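Local coordinates for sensor protein, Kinase (Polaromonas sp. JS666, PDB 3GRC), which is a putative sensor histidine kinase whose crystallised CheY-like receiver domain probably accepts a phosphoryl group in two-component signalling, at residues Arg8-Asp14 against Tyr51-Asp57. Sequence-based numbering, arbitrary orientation.
Sequences RILICED and YAAMTVD
Leu10 lays its CB over the centre of the Tyr51 ring, 3.8 Å from the centroid and only 10° off the normal, a CH-pi contact in which the ring, just ahead of strand 53-56, lies against the middle of strand 8-12. Tyr51 reaches it by swinging CG anti to its own carbonyl carbon (chi1 -76°), and Arg8 runs its aliphatic chain past the ring, Arg8 CD 3.5 Å from Tyr51 CE1. The hydroxyl is hydrogen-bonded to Asp34 and Gln45; Arg8 NH1 forms a salt bridge with the other Asp34 oxygen. With an alanine at Tyr51, Leu10 CB would probably lose its cover, and Asp34 and Gln45 their shared hydroxyl.

The buried middle is tightly closed: Leu10 N donates to Ala53 O at 2.9 Å, nearly straight at 165°, and Ile9 CG2 meets Thr55 CG2 at 3.8 Å. The ends are looser, with Arg8, Tyr51 and Ala52 partly exposed at one and Asp14 at the other, where Asp57 N reaches Cys12 O at 3.2 Å and Asp14 N bonds Asp57 OD2 weakly. Glu13 OE2, held by Asp15 N, and Asp57 OD2 are two acceptors 3.0 Å apart; Asp57 OD1 takes Asn59 N, and Lys110 is salt-bridged to Glu13. Asp57 is probably the phosphoacceptor, Glu13 and Asp14 the magnesium-binding acidic pair of CheY-like receivers.

Strand 8-12 lies between 32-36 and 53-56; helix 16-28 covers Ile9, Ile11 and Thr55, and helix 39-48 packs on Leu10, Cys12 and Met54.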
ATOM      1  N   ARG A   8       6.236  10.515  -1.519  1.00 28.12           N
ATOM      2  CA  ARG A   8       5.363  10.241  -0.380  1.00 26.19           C
ATOM      3  C   ARG A   8       4.509   8.980  -0.516  1.00 23.89           C
ATOM      4  O   ARG A   8       3.886   8.741  -1.550  1.00 25.70           O
ATOM      5  CB  ARG A   8       4.481  11.462  -0.097  1.00 26.32           C
ATOM      6  CG  ARG A   8       3.631  11.339   1.174  1.00 31.70           C
ATOM      7  CD  ARG A   8       2.859  12.633   1.506  1.00 31.71           C
ATOM      8  NE  ARG A   8       3.753  13.624   2.087  1.00 36.27           N
ATOM      9  CZ  ARG A   8       3.691  14.072   3.333  1.00 34.87           C
ATOM     10  NH1 ARG A   8       2.766  13.640   4.168  1.00 34.79           N
ATOM     11  NH2 ARG A   8       4.583  14.949   3.748  1.00 38.78           N
ATOM     12  N   ILE A   9       4.483   8.175   0.542  1.00 21.98           N
ATOM     13  CA  ILE A   9       3.722   6.925   0.550  1.00 21.04           C
ATOM     14  C   ILE A   9       2.484   7.014   1.438  1.00 19.79           C
ATOM     15  O   ILE A   9       2.543   7.572   2.526  1.00 21.58           O
ATOM     16  CB  ILE A   9       4.580   5.762   1.092  1.00 21.09           C
ATOM     17  CG1 ILE A   9       5.891   5.660   0.310  1.00 21.01           C
ATOM     18  CG2 ILE A   9       3.799   4.457   1.031  1.00 20.69           C
ATOM     19  CD1 ILE A   9       5.716   5.440  -1.160  1.00 21.80           C
ATOM     20  N   LEU A  10       1.358   6.478   0.980  1.00 18.59           N
ATOM     21  CA  LEU A  10       0.161   6.477   1.806  1.00 16.72           C
ATOM     22  C   LEU A  10       0.032   5.096   2.456  1.00 16.98           C
ATOM     23  O   LEU A  10      -0.170   4.094   1.775  1.00 18.51           O
ATOM     24  CB  LEU A  10      -1.090   6.776   0.981  1.00 17.81           C
ATOM     25  CG  LEU A  10      -2.424   6.659   1.731  1.00 19.09           C
ATOM     26  CD1 LEU A  10      -2.536   7.715   2.826  1.00 18.49           C
ATOM     27  CD2 LEU A  10      -3.565   6.825   0.737  1.00 22.56           C
ATOM     28  N   ILE A  11       0.173   5.062   3.773  1.00 14.98           N
ATOM     29  CA  ILE A  11       0.080   3.837   4.552  1.00 16.26           C
ATOM     30  C   ILE A  11      -1.344   3.591   5.045  1.00 16.73           C
ATOM     31  O   ILE A  11      -1.864   4.364   5.845  1.00 19.09           O
ATOM     32  CB  ILE A  11       0.975   3.910   5.807  1.00 14.85           C
ATOM     33  CG1 ILE A  11       2.417   4.193   5.409  1.00 14.02           C
ATOM     34  CG2 ILE A  11       0.849   2.622   6.613  1.00 13.00           C
ATOM     35  CD1 ILE A  11       3.308   4.474   6.591  1.00 12.37           C
ATOM     36  N   CYS A  12      -1.968   2.520   4.577  1.00 18.12           N
ATOM     37  CA  CYS A  12      -3.312   2.179   5.016  1.00 18.71           C
ATOM     38  C   CYS A  12      -3.144   0.920   5.844  1.00 20.31           C
ATOM     39  O   CYS A  12      -2.947  -0.180   5.299  1.00 19.92           O
ATOM     40  CB  CYS A  12      -4.225   1.917   3.821  1.00 21.54           C
ATOM     41  SG  CYS A  12      -5.909   1.410   4.216  1.00 25.21           S
ATOM     42  N   GLU A  13      -3.218   1.086   7.162  1.00 19.25           N
ATOM     43  CA  GLU A  13      -3.021  -0.021   8.086  1.00 19.34           C
ATOM     44  C   GLU A  13      -3.933   0.093   9.297  1.00 20.00           C
ATOM     45  O   GLU A  13      -4.033   1.143   9.928  1.00 18.10           O
ATOM     46  CB  GLU A  13      -1.546  -0.050   8.520  1.00 19.25           C
ATOM     47  CG  GLU A  13      -1.202  -0.921   9.739  1.00 20.02           C
ATOM     48  CD  GLU A  13      -1.432  -2.406   9.523  1.00 19.68           C
ATOM     49  OE1 GLU A  13      -0.821  -2.984   8.609  1.00 22.25           O
ATOM     50  OE2 GLU A  13      -2.222  -2.995  10.275  1.00 25.73           O
ATOM     51  N   ASP A  14      -4.604  -1.002   9.602  1.00 19.10           N
ATOM     52  CA  ASP A  14      -5.512  -1.059  10.729  1.00 21.25           C
ATOM     53  C   ASP A  14      -4.813  -1.035  12.097  1.00 20.76           C
ATOM     54  O   ASP A  14      -5.335  -0.466  13.054  1.00 22.89           O
ATOM     55  CB  ASP A  14      -6.376  -2.319  10.627  1.00 21.89           C
ATOM     56  CG  ASP A  14      -7.324  -2.471  11.801  1.00 24.98           C
ATOM     57  OD1 ASP A  14      -8.223  -1.628  11.958  1.00 25.30           O
ATOM     58  OD2 ASP A  14      -7.160  -3.428  12.580  1.00 30.05           O
ATOM     59  N   TYR A  51       0.798  11.005  -4.307  1.00 32.88           N
ATOM     60  CA  TYR A  51       1.451   9.894  -3.617  1.00 31.04           C
ATOM     61  C   TYR A  51       2.181   9.029  -4.638  1.00 29.75           C
ATOM     62  O   TYR A  51       1.637   8.733  -5.694  1.00 30.03           O
ATOM     63  CB  TYR A  51       0.424   9.033  -2.874  1.00 30.52           C
ATOM     64  CG  TYR A  51      -0.087   9.651  -1.597  1.00 28.87           C
ATOM     65  CD1 TYR A  51       0.749   9.810  -0.492  1.00 26.40           C
ATOM     66  CD2 TYR A  51      -1.393  10.132  -1.513  1.00 28.01           C
ATOM     67  CE1 TYR A  51       0.299  10.436   0.655  1.00 26.56           C
ATOM     68  CE2 TYR A  51      -1.853  10.764  -0.367  1.00 27.09           C
ATOM     69  CZ  TYR A  51      -1.005  10.918   0.713  1.00 26.86           C
ATOM     70  OH  TYR A  51      -1.459  11.576   1.827  1.00 26.12           O
ATOM     71  N   ALA A  52       3.413   8.639  -4.328  1.00 28.09           N
ATOM     72  CA  ALA A  52       4.197   7.792  -5.224  1.00 26.81           C
ATOM     73  C   ALA A  52       3.667   6.357  -5.147  1.00 26.85           C
ATOM     74  O   ALA A  52       3.761   5.599  -6.117  1.00 27.04           O
ATOM     75  CB  ALA A  52       5.658   7.821  -4.832  1.00 24.72           C
ATOM     76  N   ALA A  53       3.113   5.986  -3.995  1.00 24.71           N
ATOM     77  CA  ALA A  53       2.591   4.647  -3.820  1.00 24.05           C
ATOM     78  C   ALA A  53       1.798   4.508  -2.527  1.00 24.77           C
ATOM     79  O   ALA A  53       1.780   5.398  -1.691  1.00 24.83           O
ATOM     80  CB  ALA A  53       3.736   3.643  -3.832  1.00 24.42           C
HETATM   81  N   MSE A  54       1.127   3.377  -2.387  1.00 24.54           N
HETATM   82  CA  MSE A  54       0.335   3.048  -1.205  1.00 24.55           C
HETATM   83  C   MSE A  54       0.690   1.649  -0.728  1.00 23.61           C
HETATM   84  O   MSE A  54       1.000   0.766  -1.537  1.00 24.34           O
HETATM   85  CB  MSE A  54      -1.178   3.074  -1.519  1.00 28.21           C
HETATM   86  CG  MSE A  54      -2.092   2.568  -0.390  1.00 34.53           C
HETATM   87 SE   MSE A  54      -4.015   2.841  -0.806  1.00 41.64          SE
HETATM   88  CE  MSE A  54      -4.721   2.196   0.936  1.00 39.67           C
ATOM     89  N   THR A  55       0.674   1.449   0.583  1.00 20.02           N
ATOM     90  CA  THR A  55       0.896   0.123   1.142  1.00 19.74           C
ATOM     91  C   THR A  55      -0.486  -0.232   1.664  1.00 19.63           C
ATOM     92  O   THR A  55      -1.163   0.609   2.271  1.00 19.32           O
ATOM     93  CB  THR A  55       1.921   0.116   2.304  1.00 19.40           C
ATOM     94  OG1 THR A  55       1.401   0.832   3.429  1.00 17.58           O
ATOM     95  CG2 THR A  55       3.218   0.755   1.854  1.00 21.66           C
ATOM     96  N   VAL A  56      -0.912  -1.468   1.424  1.00 19.37           N
ATOM     97  CA  VAL A  56      -2.234  -1.894   1.850  1.00 19.05           C
ATOM     98  C   VAL A  56      -2.308  -3.132   2.724  1.00 19.79           C
ATOM     99  O   VAL A  56      -1.776  -4.189   2.398  1.00 19.21           O
ATOM    100  CB  VAL A  56      -3.141  -2.137   0.636  1.00 21.83           C
ATOM    101  CG1 VAL A  56      -4.522  -2.612   1.091  1.00 22.03           C
ATOM    102  CG2 VAL A  56      -3.243  -0.869  -0.176  1.00 26.04           C
ATOM    103  N   ASP A  57      -2.997  -2.979   3.841  1.00 21.13           N
ATOM    104  CA  ASP A  57      -3.222  -4.064   4.777  1.00 23.66           C
ATOM    105  C   ASP A  57      -4.462  -4.779   4.249  1.00 26.13           C
ATOM    106  O   ASP A  57      -5.479  -4.145   3.976  1.00 26.84           O
ATOM    107  CB  ASP A  57      -3.501  -3.483   6.164  1.00 23.67           C
ATOM    108  CG  ASP A  57      -3.843  -4.544   7.194  1.00 28.82           C
ATOM    109  OD1 ASP A  57      -3.691  -5.756   6.895  1.00 27.50           O
ATOM    110  OD2 ASP A  57      -4.252  -4.153   8.319  1.00 33.09           O
TER
HETATM  111  O   HOH W   1      -0.127  -0.550   5.007  1.00 19.13           O